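Local atomic coordinates of putative NADPH:quinone reductase (Bacillus thuringiensis, PDB entry 3GMS), a protein that is of unknown function but probably reduces quinones with NADPH, as a member of the medium-chain dehydrogenase/reductase superfamily. Residues 36-41 against 100-105; 69-74 against 89-94; 144-149 against 213-218; 200-205 against 230-235. All blocks are in the same frame, centred on the assembly; numbering follows the deposited sequence.

Interaction 1: 36-41 against 100-105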
loop_
_atom_site.group_PDB
_atom_site.type_symbol
_atom_site.label_atom_id
_atom_site.label_comp_id
_atom_site.label_asym_id
_atom_site.label_seq_id
_atom_site.Cartn_x
_atom_site.Cartn_y
_atom_site.Cartn_z
ATOM N N PHE A 36 -17.881 13.784 6.547
ATOM C CA PHE A 36 -16.929 14.521 7.372
ATOM C C PHE A 36 -16.530 13.591 8.536
ATOM O O PHE A 36 -17.393 13.198 9.339
ATOM C CB PHE A 36 -17.631 15.808 7.868
ATOM C CG PHE A 36 -16.797 16.660 8.787
ATOM C CD1 PHE A 36 -15.793 17.454 8.282
ATOM C CD2 PHE A 36 -17.053 16.689 10.167
ATOM C CE1 PHE A 36 -15.039 18.245 9.123
ATOM C CE2 PHE A 36 -16.307 17.469 11.011
ATOM C CZ PHE A 36 -15.298 18.259 10.491
ATOM N N VAL A 37 -15.242 13.224 8.632
ATOM C CA VAL A 37 -14.861 12.116 9.479
ATOM C C VAL A 37 -13.775 12.558 10.464
ATOM O O VAL A 37 -12.736 13.124 10.052
ATOM C CB VAL A 37 -14.322 10.962 8.568
ATOM C CG1 VAL A 37 -13.796 9.809 9.424
ATOM C CG2 VAL A 37 -15.448 10.456 7.618
ATOM N N ARG A 38 -14.015 12.352 11.760
ATOM C CA ARG A 38 -12.978 12.634 12.772
ATOM C C ARG A 38 -12.031 11.420 12.810
ATOM O O ARG A 38 -12.452 10.335 13.194
ATOM C CB ARG A 38 -13.609 12.876 14.166
ATOM C CG ARG A 38 -12.559 13.003 15.319
ATOM C CD ARG A 38 -13.213 13.219 16.721
ATOM N NE ARG A 38 -14.333 12.295 16.947
ATOM C CZ ARG A 38 -14.244 11.087 17.499
ATOM N NH1 ARG A 38 -13.073 10.610 17.904
ATOM N NH2 ARG A 38 -15.345 10.351 17.640
ATOM N N MET A 39 -10.766 11.612 12.420
ATOM C CA MET A 39 -9.774 10.500 12.335
ATOM C C MET A 39 -9.342 9.955 13.702
ATOM O O MET A 39 -9.202 10.704 14.676
ATOM C CB MET A 39 -8.545 10.967 11.555
ATOM C CG MET A 39 -8.833 11.333 10.050
ATOM S SD MET A 39 -9.763 10.087 9.114
ATOM C CE MET A 39 -8.405 8.859 8.952
ATOM N N LEU A 40 -9.116 8.638 13.746
ATOM C CA LEU A 40 -8.648 7.971 14.942
ATOM C C LEU A 40 -7.209 7.613 14.714
ATOM O O LEU A 40 -6.347 8.006 15.503
ATOM C CB LEU A 40 -9.456 6.701 15.198
ATOM C CG LEU A 40 -10.942 6.959 15.469
ATOM C CD1 LEU A 40 -11.744 5.666 15.381
ATOM C CD2 LEU A 40 -11.111 7.544 16.874
ATOM N N VAL A 41 -6.937 6.937 13.587
ATOM C CA VAL A 41 -5.605 6.305 13.404
ATOM C C VAL A 41 -5.248 6.343 11.917
ATOM O O VAL A 41 -6.064 5.996 11.067
ATOM C CB VAL A 41 -5.587 4.839 13.871
ATOM C CG1 VAL A 41 -4.232 4.132 13.545
ATOM C CG2 VAL A 41 -5.949 4.701 15.354
ATOM N N GLN A 100 -4.718 14.521 9.326
ATOM C CA GLN A 100 -5.351 15.694 9.911
ATOM C C GLN A 100 -6.485 15.236 10.798
ATOM O O GLN A 100 -6.889 14.075 10.770
ATOM C CB GLN A 100 -5.856 16.668 8.813
ATOM C CG GLN A 100 -6.921 16.117 7.927
ATOM C CD GLN A 100 -7.423 17.160 6.908
ATOM O OE1 GLN A 100 -7.587 18.349 7.243
ATOM N NE2 GLN A 100 -7.649 16.719 5.661
ATOM N N GLU A 101 -7.021 16.176 11.568
ATOM C CA GLU A 101 -7.974 15.867 12.597
ATOM C C GLU A 101 -9.280 15.417 11.957
ATOM O O GLU A 101 -9.903 14.453 12.419
ATOM C CB GLU A 101 -8.203 17.108 13.467
ATOM C CG GLU A 101 -9.153 16.906 14.640
ATOM C CD GLU A 101 -9.164 18.095 15.600
ATOM O OE1 GLU A 101 -8.402 19.092 15.394
ATOM O OE2 GLU A 101 -9.913 17.984 16.595
ATOM N N TYR A 102 -9.698 16.138 10.919
ATOM C CA TYR A 102 -10.930 15.847 10.219
ATOM C C TYR A 102 -10.694 15.694 8.728
ATOM O O TYR A 102 -10.068 16.556 8.100
ATOM C CB TYR A 102 -11.922 17.004 10.383
ATOM C CG TYR A 102 -12.281 17.340 11.817
ATOM C CD1 TYR A 102 -13.202 16.566 12.516
ATOM C CD2 TYR A 102 -11.711 18.438 12.447
ATOM C CE1 TYR A 102 -13.568 16.878 13.834
ATOM C CE2 TYR A 102 -12.060 18.775 13.767
ATOM C CZ TYR A 102 -12.990 17.988 14.444
ATOM O OH TYR A 102 -13.387 18.279 15.721
ATOM N N VAL A 103 -11.295 14.665 8.131
ATOM C CA VAL A 103 -11.099 14.362 6.703
ATOM C C VAL A 103 -12.456 14.297 6.008
ATOM O O VAL A 103 -13.372 13.651 6.514
ATOM C CB VAL A 103 -10.388 12.993 6.531
ATOM C CG1 VAL A 103 -10.390 12.535 5.041
ATOM C CG2 VAL A 103 -8.966 13.111 7.084
ATOM N N LYS A 104 -12.573 14.961 4.865
ATOM C CA LYS A 104 -13.755 14.819 4.001
ATOM C C LYS A 104 -13.446 14.069 2.743
ATOM O O LYS A 104 -12.340 14.200 2.195
ATOM C CB LYS A 104 -14.280 16.197 3.587
ATOM C CG LYS A 104 -14.605 17.097 4.764
ATOM C CD LYS A 104 -15.490 18.267 4.321
ATOM C CE LYS A 104 -14.790 19.218 3.390
ATOM N NZ LYS A 104 -13.440 19.533 3.909
ATOM N N THR A 105 -14.435 13.316 2.254
ATOM C CA THR A 105 -14.335 12.679 0.971
ATOM C C THR A 105 -15.771 12.468 0.467
ATOM O O THR A 105 -16.732 12.630 1.243
ATOM C CB THR A 105 -13.614 11.285 1.031
ATOM O OG1 THR A 105 -13.427 10.794 -0.305
ATOM C CG2 THR A 105 -14.464 10.257 1.821
HETATM O O HOH W 1 -8.975 13.485 14.758
#

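Interaction 2: 69-74 against 89-94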
loop_
_atom_site.group_PDB
_atom_site.type_symbol
_atom_site.label_atom_id
_atom_site.label_comp_id
_atom_site.label_asym_id
_atom_site.label_seq_id
_atom_site.Cartn_x
_atom_site.Cartn_y
_atom_site.Cartn_z
ATOM N N GLU A 69 -4.384 6.891 3.803
ATOM C CA GLU A 69 -5.332 5.990 4.472
ATOM C C GLU A 69 -5.479 6.206 5.986
ATOM O O GLU A 69 -4.778 7.031 6.590
ATOM C CB GLU A 69 -5.077 4.522 4.100
ATOM C CG GLU A 69 -3.870 3.921 4.707
ATOM C CD GLU A 69 -3.725 2.425 4.388
ATOM O OE1 GLU A 69 -2.610 2.056 4.051
ATOM O OE2 GLU A 69 -4.689 1.619 4.511
ATOM N N GLY A 70 -6.391 5.458 6.577
ATOM C CA GLY A 70 -6.688 5.546 8.012
ATOM C C GLY A 70 -8.176 5.361 8.270
ATOM O O GLY A 70 -8.978 5.270 7.327
ATOM N N VAL A 71 -8.540 5.345 9.550
ATOM C CA VAL A 71 -9.906 5.059 9.950
ATOM C C VAL A 71 -10.375 6.185 10.872
ATOM O O VAL A 71 -9.568 6.773 11.596
ATOM C CB VAL A 71 -9.952 3.711 10.684
ATOM C CG1 VAL A 71 -9.131 3.773 11.977
ATOM C CG2 VAL A 71 -11.393 3.278 10.979
ATOM N N GLY A 72 -11.674 6.480 10.841
ATOM C CA GLY A 72 -12.240 7.496 11.745
ATOM C C GLY A 72 -13.738 7.294 11.899
ATOM O O GLY A 72 -14.289 6.293 11.414
ATOM N N ILE A 73 -14.377 8.253 12.578
ATOM C CA ILE A 73 -15.825 8.213 12.879
ATOM C C ILE A 73 -16.526 9.332 12.136
ATOM O O ILE A 73 -16.101 10.473 12.218
ATOM C CB ILE A 73 -16.077 8.439 14.401
ATOM C CG1 ILE A 73 -15.363 7.388 15.225
ATOM C CG2 ILE A 73 -17.611 8.507 14.704
ATOM C CD1 ILE A 73 -15.842 6.008 14.907
ATOM N N VAL A 74 -17.600 9.001 11.417
ATOM C CA VAL A 74 -18.351 10.001 10.697
ATOM C C VAL A 74 -19.025 10.892 11.717
ATOM O O VAL A 74 -19.711 10.376 12.609
ATOM C CB VAL A 74 -19.456 9.365 9.827
ATOM C CG1 VAL A 74 -20.297 10.428 9.102
ATOM C CG2 VAL A 74 -18.886 8.371 8.826
ATOM N N ARG A 89 -17.881 3.892 12.013
ATOM C CA ARG A 89 -16.433 3.838 11.751
ATOM C C ARG A 89 -16.215 3.490 10.275
ATOM O O ARG A 89 -16.776 2.522 9.771
ATOM C CB ARG A 89 -15.730 2.775 12.630
ATOM C CG ARG A 89 -14.650 3.366 13.559
ATOM C CD ARG A 89 -13.774 2.347 14.347
ATOM N NE ARG A 89 -14.405 1.053 14.358
ATOM C CZ ARG A 89 -13.762 -0.081 14.146
ATOM N NH1 ARG A 89 -14.450 -1.198 14.091
ATOM N NH2 ARG A 89 -12.445 -0.091 13.953
ATOM N N VAL A 90 -15.374 4.280 9.612
ATOM C CA VAL A 90 -15.200 4.220 8.167
ATOM C C VAL A 90 -13.759 4.527 7.766
ATOM O O VAL A 90 -13.039 5.198 8.518
ATOM C CB VAL A 90 -16.104 5.269 7.420
ATOM C CG1 VAL A 90 -17.596 5.072 7.793
ATOM C CG2 VAL A 90 -15.677 6.679 7.652
ATOM N N LEU A 91 -13.376 4.076 6.572
ATOM C CA LEU A 91 -12.160 4.627 5.933
ATOM C C LEU A 91 -12.569 5.752 4.978
ATOM O O LEU A 91 -13.271 5.489 3.990
ATOM C CB LEU A 91 -11.398 3.545 5.149
ATOM C CG LEU A 91 -11.240 2.185 5.832
ATOM C CD1 LEU A 91 -10.517 1.205 4.862
ATOM C CD2 LEU A 91 -10.531 2.268 7.208
ATOM N N PRO A 92 -12.166 6.992 5.270
ATOM C CA PRO A 92 -12.578 8.052 4.318
ATOM C C PRO A 92 -11.547 8.255 3.179
ATOM O O PRO A 92 -10.655 9.111 3.277
ATOM C CB PRO A 92 -12.674 9.260 5.213
ATOM C CG PRO A 92 -11.621 9.049 6.295
ATOM C CD PRO A 92 -11.526 7.553 6.495
ATOM N N LEU A 93 -11.644 7.446 2.138
ATOM C CA LEU A 93 -10.547 7.333 1.156
ATOM C C LEU A 93 -10.837 8.183 -0.074
ATOM O O LEU A 93 -11.967 8.618 -0.261
ATOM C CB LEU A 93 -10.318 5.862 0.798
ATOM C CG LEU A 93 -10.141 4.899 1.975
ATOM C CD1 LEU A 93 -10.005 3.435 1.529
ATOM C CD2 LEU A 93 -8.896 5.301 2.821
ATOM N N ARG A 94 -9.800 8.444 -0.871
ATOM C CA ARG A 94 -9.903 9.144 -2.177
ATOM C C ARG A 94 -10.502 10.527 -2.049
ATOM O O ARG A 94 -11.249 10.988 -2.945
ATOM C CB ARG A 94 -10.708 8.284 -3.179
ATOM C CG ARG A 94 -10.114 6.911 -3.386
ATOM C CD ARG A 94 -10.917 5.971 -4.305
ATOM N NE ARG A 94 -11.177 6.546 -5.635
ATOM C CZ ARG A 94 -11.837 5.888 -6.584
ATOM N NH1 ARG A 94 -12.225 4.631 -6.362
ATOM N NH2 ARG A 94 -12.099 6.480 -7.747
#

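Interaction 3: 144-149 against 213-218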
loop_
_atom_site.group_PDB
_atom_site.type_symbol
_atom_site.label_atom_id
_atom_site.label_comp_id
_atom_site.label_asym_id
_atom_site.label_seq_id
_atom_site.Cartn_x
_atom_site.Cartn_y
_atom_site.Cartn_z
ATOM N N ARG A 144 -4.216 -21.099 -10.622
ATOM C CA ARG A 144 -3.762 -22.146 -9.713
ATOM C C ARG A 144 -2.363 -22.670 -10.105
ATOM O O ARG A 144 -2.100 -22.983 -11.263
ATOM C CB ARG A 144 -4.798 -23.288 -9.638
ATOM C CG ARG A 144 -4.371 -24.478 -8.745
ATOM C CD ARG A 144 -5.461 -25.586 -8.662
ATOM N NE ARG A 144 -6.591 -25.186 -7.820
ATOM C CZ ARG A 144 -6.618 -25.277 -6.488
ATOM N NH1 ARG A 144 -7.692 -24.869 -5.829
ATOM N NH2 ARG A 144 -5.575 -25.762 -5.809
ATOM N N ASN A 145 -1.458 -22.685 -9.140
ATOM C CA ASN A 145 -0.084 -23.172 -9.313
ATOM C C ASN A 145 0.878 -22.280 -10.105
ATOM O O ASN A 145 2.035 -22.656 -10.332
ATOM C CB ASN A 145 -0.077 -24.620 -9.833
ATOM C CG ASN A 145 -0.743 -25.574 -8.862
ATOM O OD1 ASN A 145 -0.585 -25.457 -7.638
ATOM N ND2 ASN A 145 -1.517 -26.502 -9.394
ATOM N N ASP A 146 0.440 -21.089 -10.516
ATOM C CA ASP A 146 1.393 -20.184 -11.138
ATOM C C ASP A 146 2.500 -19.872 -10.151
ATOM O O ASP A 146 2.291 -19.893 -8.924
ATOM C CB ASP A 146 0.763 -18.848 -11.607
ATOM C CG ASP A 146 -0.022 -18.970 -12.920
ATOM O OD1 ASP A 146 0.174 -19.955 -13.678
ATOM O OD2 ASP A 146 -0.842 -18.061 -13.193
ATOM N N VAL A 147 3.661 -19.560 -10.702
ATOM C CA VAL A 147 4.816 -19.160 -9.924
ATOM C C VAL A 147 5.029 -17.640 -10.012
ATOM O O VAL A 147 5.311 -17.098 -11.097
ATOM C CB VAL A 147 6.025 -19.877 -10.402
ATOM C CG1 VAL A 147 7.199 -19.539 -9.545
ATOM C CG2 VAL A 147 5.739 -21.368 -10.395
ATOM N N LEU A 148 4.868 -16.968 -8.860
ATOM C CA LEU A 148 5.002 -15.501 -8.756
ATOM C C LEU A 148 6.308 -15.159 -8.036
ATOM O O LEU A 148 6.591 -15.759 -6.976
ATOM C CB LEU A 148 3.810 -14.921 -7.967
ATOM C CG LEU A 148 3.901 -13.412 -7.721
ATOM C CD1 LEU A 148 3.752 -12.710 -9.055
ATOM C CD2 LEU A 148 2.812 -12.952 -6.732
ATOM N N LEU A 149 7.098 -14.257 -8.611
ATOM C CA LEU A 149 8.267 -13.655 -7.941
ATOM C C LEU A 149 7.869 -12.277 -7.399
ATOM O O LEU A 149 7.239 -11.480 -8.122
ATOM C CB LEU A 149 9.399 -13.432 -8.922
ATOM C CG LEU A 149 9.825 -14.651 -9.786
ATOM C CD1 LEU A 149 10.985 -14.293 -10.689
ATOM C CD2 LEU A 149 10.206 -15.848 -8.880
ATOM N N GLY A 213 11.584 -20.968 -15.699
ATOM C CA GLY A 213 11.353 -19.579 -15.267
ATOM C C GLY A 213 9.981 -19.469 -14.632
ATOM O O GLY A 213 9.140 -20.370 -14.779
ATOM N N ALA A 214 9.762 -18.360 -13.905
ATOM C CA ALA A 214 8.496 -18.100 -13.244
ATOM C C ALA A 214 7.469 -17.561 -14.228
ATOM O O ALA A 214 7.832 -17.134 -15.321
ATOM C CB ALA A 214 8.710 -17.082 -12.116
ATOM N N ASP A 215 6.205 -17.563 -13.799
ATOM C CA ASP A 215 5.089 -17.102 -14.604
ATOM C C ASP A 215 4.890 -15.599 -14.562
ATOM O O ASP A 215 4.523 -15.015 -15.575
ATOM C CB ASP A 215 3.810 -17.794 -14.203
ATOM C CG ASP A 215 3.886 -19.295 -14.406
ATOM O OD1 ASP A 215 3.968 -19.728 -15.579
ATOM O OD2 ASP A 215 3.918 -20.027 -13.402
ATOM N N ALA A 216 5.128 -14.991 -13.396
ATOM C CA ALA A 216 4.910 -13.558 -13.217
ATOM C C ALA A 216 5.884 -13.001 -12.182
ATOM O O ALA A 216 6.436 -13.760 -11.349
ATOM C CB ALA A 216 3.472 -13.291 -12.802
ATOM N N ALA A 217 6.128 -11.698 -12.239
ATOM C CA ALA A 217 7.015 -11.053 -11.279
ATOM C C ALA A 217 6.506 -9.664 -10.931
ATOM O O ALA A 217 5.941 -8.969 -11.798
ATOM C CB ALA A 217 8.423 -10.960 -11.795
ATOM N N ILE A 218 6.673 -9.300 -9.661
ATOM C CA ILE A 218 6.286 -7.962 -9.179
ATOM C C ILE A 218 7.532 -7.311 -8.626
ATOM O O ILE A 218 8.106 -7.793 -7.637
ATOM C CB ILE A 218 5.113 -8.038 -8.155
ATOM C CG1 ILE A 218 3.894 -8.660 -8.859
ATOM C CG2 ILE A 218 4.797 -6.610 -7.601
ATOM C CD1 ILE A 218 2.602 -8.714 -8.041
#

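Interaction 4: 200-205 against 230-235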
loop_
_atom_site.group_PDB
_atom_site.type_symbol
_atom_site.label_atom_id
_atom_site.label_comp_id
_atom_site.label_asym_id
_atom_site.label_seq_id
_atom_site.Cartn_x
_atom_site.Cartn_y
_atom_site.Cartn_z
ATOM N N PRO A 200 22.115 -16.366 -5.474
ATOM C CA PRO A 200 21.935 -15.627 -6.742
ATOM C C PRO A 200 20.482 -15.672 -7.218
ATOM O O PRO A 200 19.872 -16.734 -7.233
ATOM C CB PRO A 200 22.853 -16.364 -7.735
ATOM C CG PRO A 200 23.103 -17.714 -7.146
ATOM C CD PRO A 200 22.896 -17.613 -5.645
ATOM N N LEU A 201 19.916 -14.530 -7.605
ATOM C CA LEU A 201 18.488 -14.528 -7.956
ATOM C C LEU A 201 18.159 -15.408 -9.164
ATOM O O LEU A 201 17.386 -16.361 -9.035
ATOM C CB LEU A 201 17.935 -13.090 -8.138
ATOM C CG LEU A 201 16.508 -12.956 -8.697
ATOM C CD1 LEU A 201 15.473 -13.728 -7.870
ATOM C CD2 LEU A 201 16.140 -11.456 -8.774
ATOM N N TYR A 202 18.720 -15.078 -10.324
ATOM C CA TYR A 202 18.390 -15.816 -11.567
ATOM C C TYR A 202 18.595 -17.335 -11.445
ATOM O O TYR A 202 17.693 -18.130 -11.704
ATOM C CB TYR A 202 19.193 -15.251 -12.754
ATOM C CG TYR A 202 18.948 -16.005 -14.050
ATOM C CD1 TYR A 202 17.796 -15.768 -14.815
ATOM C CD2 TYR A 202 19.849 -16.979 -14.503
ATOM C CE1 TYR A 202 17.556 -16.458 -15.993
ATOM C CE2 TYR A 202 19.614 -17.674 -15.675
ATOM C CZ TYR A 202 18.464 -17.421 -16.422
ATOM O OH TYR A 202 18.213 -18.113 -17.591
ATOM N N GLU A 203 19.783 -17.740 -11.007
ATOM C CA GLU A 203 20.063 -19.183 -10.943
ATOM C C GLU A 203 19.136 -19.954 -9.987
ATOM O O GLU A 203 18.753 -21.088 -10.271
ATOM C CB GLU A 203 21.551 -19.422 -10.624
ATOM C CG GLU A 203 22.492 -19.193 -11.849
ATOM C CD GLU A 203 22.279 -20.188 -13.032
ATOM O OE1 GLU A 203 22.357 -19.745 -14.212
ATOM O OE2 GLU A 203 22.042 -21.410 -12.800
ATOM N N THR A 204 18.752 -19.327 -8.862
ATOM C CA THR A 204 17.893 -20.020 -7.897
ATOM C C THR A 204 16.498 -20.181 -8.447
ATOM O O THR A 204 15.883 -21.235 -8.286
ATOM C CB THR A 204 17.864 -19.342 -6.496
ATOM O OG1 THR A 204 19.213 -19.125 -6.032
ATOM C CG2 THR A 204 17.135 -20.210 -5.516
ATOM N N VAL A 205 15.982 -19.135 -9.104
ATOM C CA VAL A 205 14.653 -19.276 -9.712
ATOM C C VAL A 205 14.665 -20.391 -10.754
ATOM O O VAL A 205 13.706 -21.184 -10.863
ATOM C CB VAL A 205 14.161 -17.965 -10.376
ATOM C CG1 VAL A 205 12.842 -18.204 -11.070
ATOM C CG2 VAL A 205 14.059 -16.880 -9.315
ATOM N N ALA A 230 12.916 -9.689 -14.081
ATOM C CA ALA A 230 12.213 -9.884 -15.355
ATOM C C ALA A 230 12.847 -11.056 -16.116
ATOM O O ALA A 230 12.171 -11.888 -16.674
ATOM C CB ALA A 230 12.297 -8.621 -16.199
ATOM N N PHE A 231 14.166 -11.094 -16.120
ATOM C CA PHE A 231 14.845 -12.197 -16.810
ATOM C C PHE A 231 14.657 -13.565 -16.176
ATOM O O PHE A 231 15.006 -14.600 -16.788
ATOM C CB PHE A 231 16.321 -11.858 -16.971
ATOM C CG PHE A 231 16.612 -11.035 -18.200
ATOM C CD1 PHE A 231 16.345 -9.667 -18.213
ATOM C CD2 PHE A 231 17.161 -11.632 -19.343
ATOM C CE1 PHE A 231 16.624 -8.876 -19.349
ATOM C CE2 PHE A 231 17.441 -10.865 -20.496
ATOM C CZ PHE A 231 17.166 -9.482 -20.504
ATOM N N SER A 232 14.118 -13.618 -14.957
ATOM C CA SER A 232 13.824 -14.909 -14.338
ATOM C C SER A 232 12.442 -15.431 -14.701
ATOM O O SER A 232 11.990 -16.452 -14.189
ATOM C CB SER A 232 14.010 -14.856 -12.815
ATOM O OG SER A 232 15.280 -14.338 -12.473
ATOM N N LEU A 233 11.750 -14.733 -15.588
ATOM C CA LEU A 233 10.454 -15.230 -16.066
ATOM C C LEU A 233 10.558 -16.043 -17.341
ATOM O O LEU A 233 11.441 -15.795 -18.157
ATOM C CB LEU A 233 9.519 -14.051 -16.373
ATOM C CG LEU A 233 9.328 -13.187 -15.140
ATOM C CD1 LEU A 233 8.533 -11.947 -15.546
ATOM C CD2 LEU A 233 8.640 -13.983 -14.071
ATOM N N ARG A 234 9.603 -16.943 -17.532
ATOM C CA ARG A 234 9.457 -17.668 -18.785
ATOM C C ARG A 234 9.143 -16.676 -19.910
ATOM O O ARG A 234 8.631 -15.567 -19.642
ATOM C CB ARG A 234 8.363 -18.730 -18.668
ATOM C CG ARG A 234 6.925 -18.214 -18.469
ATOM C CD ARG A 234 5.965 -19.368 -18.419
ATOM N NE ARG A 234 4.599 -18.961 -18.081
ATOM C CZ ARG A 234 3.756 -18.299 -18.883
ATOM N NH1 ARG A 234 4.125 -17.930 -20.104
ATOM N NH2 ARG A 234 2.531 -17.997 -18.448
ATOM N N PRO A 235 9.473 -17.049 -21.169
ATOM C CA PRO A 235 9.001 -16.251 -22.300
ATOM C C PRO A 235 7.500 -16.114 -22.221
ATOM O O PRO A 235 6.817 -17.069 -21.867
ATOM C CB PRO A 235 9.366 -17.119 -23.526
ATOM C CG PRO A 235 10.447 -18.015 -23.065
ATOM C CD PRO A 235 10.323 -18.186 -21.589
#

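Interaction 1: 36-41 against 100-105
Val37 and Val103 form an antiparallel hydrogen-bonded pair where strands 36-41 and 102-105 run side by side, the N-to-C directions of these short strand segments 142° apart. Val37 N donates to Val103 O at 2.9 Å, and Val103 N returns a bond to Val37 O. Past the non-hydrogen-bonded pair Arg38-Tyr102, Met39 N donates to Glu101 O at 3.0 Å. A water donates to both Met39 O and Glu101 O, so the Glu101 carbonyl holds two donors.

Phe36, Arg38, Tyr102 and Lys104 share one face of the sheet. Phe36 reaches diagonally to Tyr102, with CG anti to its backbone N (chi1 178°), and its CZ comes 3.4 Å from Tyr102 CD1. The two rings are nearly parallel, at 17°, but slid apart with centroids 4.9 Å distant, so they overlap little. Lys104 CG meets the edge of the Phe36 ring at CD1, 3.7 Å away, while its NZ is paired with Glu96. Glu101 CG lies over one face of the Tyr102 ring, offset toward the rim. On the side of the sheet that carries Val37 and Val103, the bent chain of Met39 presses its CG on Val103 CG2 at a tight 3.5 Å, beside Pro92.

Flexible Met39 fits itself to branched Val103 in the interior, whereas the long aliphatic stem of Lys104 lets one residue pack against an aromatic edge and still carry its charge to Glu96.

Interaction 2: 69-74 against 89-94
Gly72 and Val90 pair in the antiparallel hairpin of strands 71-77 and 89-92, part of the GroES-like domain. Gly72 N donates to Val90 O at 3.0 Å and Val90 N to Gly72 O at 2.9 Å. The strand axes diverge strongly, at 116°, and the regular pairing soon ends. Two residues on, Gly70 O faces Pro92, which has no N-H to give. That buried carbonyl has no polar partner; instead carbons approach Gly70 O, Leu91 CD2 at 3.4 Å and Pro92 CD at 3.5 Å. Pro92, the centre of an inverse gamma turn, thus bends the chain as it ends the pairing.

In this curled sheet strand 71-77 lies between strands 89-92 and 34-43, and Val71 faces both Leu40 and Val41 in a classic beta bulge. Gly70 has a positive phi of 143°, where a beta carbon would collide with the preceding carbonyl oxygen. Branched residues fill the rest: Val74 CG2 meets Val90 CG1 at 3.7 Å, the side chains crossing at about a right angle. Leu91 holds CG anti to its carbonyl carbon (chi1 -44°), and from that branch point Leu91 CD2 lies 3.8 Å from Val71 CB. Leu93 CD2 covers the Glu69 backbone at CA, 4.0 Å away. The Glu69 carboxylate turns elsewhere, to Asn45 and Tyr126 N, just as the Arg89 guanidinium reaches Asp119 and Ile117 O.

Interaction 3: 144-149 against 213-218
Ala214 and Leu149 meet where strand 214-219 comes alongside strand 147-150, just after Gly213, whose backbone angles leave no room for a beta carbon. Ala214 CB sits 3.5 Å from Leu149 CG, a methyl being small enough to fit between this branch point and Val147 O. Asp215 then grips Val147 twice. Asp215 N donates to Val147 O at 2.9 Å, and Asp215 OD2 receives Val147 N at 2.8 Å on the anti lone pair, in a nearly straight bond of 168°. With CG anti to its carbonyl carbon and beside its own N (chi1 -61°), the carboxylate lies on the Val147 N side. Asp146 OD1 lies only 3.8 Å from Asp215 OD2; this like-charge approach is probably eased by Arg234, which bonds Asp215 OD1, and by Gln143 N, which bonds Asp146 OD2.

The chain turns a corner at Asp215, and Ala216 N becomes the second donor to Val147 O. Regular parallel pairing follows: Leu149 N donates to Ala216 O, and Ala216 CB touches Leu148 CD1 at 3.8 Å. Ala217 sets its CB 3.9 Å from Leu149 CB on the other face, the small alanine methyls letting both leucines pack close. Ile218 N closes on Leu149 O at 2.7 Å.

Strand 147-150 thus has 214-219 on one flank and 171-176 on the other, in the 3-2-1-4-5-6 order of a Rossmann fold, while Leu229 of helix 223-231 covers Leu149 and Ala217.

Interaction 4: 200-205 against 230-235
Tyr202 meets Ser232 and Phe231 along the CB, CD1 and CE1 side of its side chain. Tyr202 CB lies 4.0 Å from Ser232 OG. The ring carbon CG stands anti to the backbone N (chi1 177°), beside the carbonyl carbon. Tyr202 CD1 comes next, 3.7 Å from Ser232 OG and a similar distance from Phe231 O. Tyr202 CE1 makes the nearest approach, 3.3 Å from Phe231 O, which lies at the ring edge and in its plane, so the carbonyl meets the slightly positive C-H rim and avoids the electron-rich face. Beyond CE1, the rest of the ring and the hydroxyl have no close contact with 230-235.

Both segments belong to the Rossmann-type domain, where helix 201-208, begun by Pro200 at its N-cap position, packs over the place at which helix 223-231 gives way to strand 233-234. Pro200 needs no N-H here and offers its O to Thr204 OG1 at 2.8 Å. Ser232 suits the exit from the other helix: its OG hydrogen-bonds to Glu228 O, one turn back, and its short side chain allows close approach. Glu228 also takes Tyr202 N with its carboxylate, so a single residue outside the two segments ties both together.

Deeper in, Val205 points toward Ser232. Val205 CB, CG1 and CG2 all come to about 4.0 Å from Ser232 CB, and Val205 CG1 lies 3.7 Å from Ser232 O. Leu149 of the central strand 147-150 touches both Val205 and Ser232, and Ile194 packs on Val205 from the outermost strand 192-195.

How the interactions relate
Interactions 1 and 2 share one sheet in the GroES-like domain, with centres about 7 Å apart. Strands 34-43 and 71-77 are neighbours there: Arg38 N lies 2.8 Å from Ile73 O, and Thr105 OG1 ties to Leu93 O at 2.6 Å. Along the chain, interaction 2 is nested within the loop closed by interaction 1. Interactions 3 and 4 belong to the Rossmann-type domain, centres about 10 Å apart, and interlock in sequence; Asp215 OD1 meets Arg234 NE at 2.7 Å in a salt bridge. About 34 Å separates the centres of interactions 2 and 3. In this superfamily the cleft between two such domains usually holds cofactor and substrate.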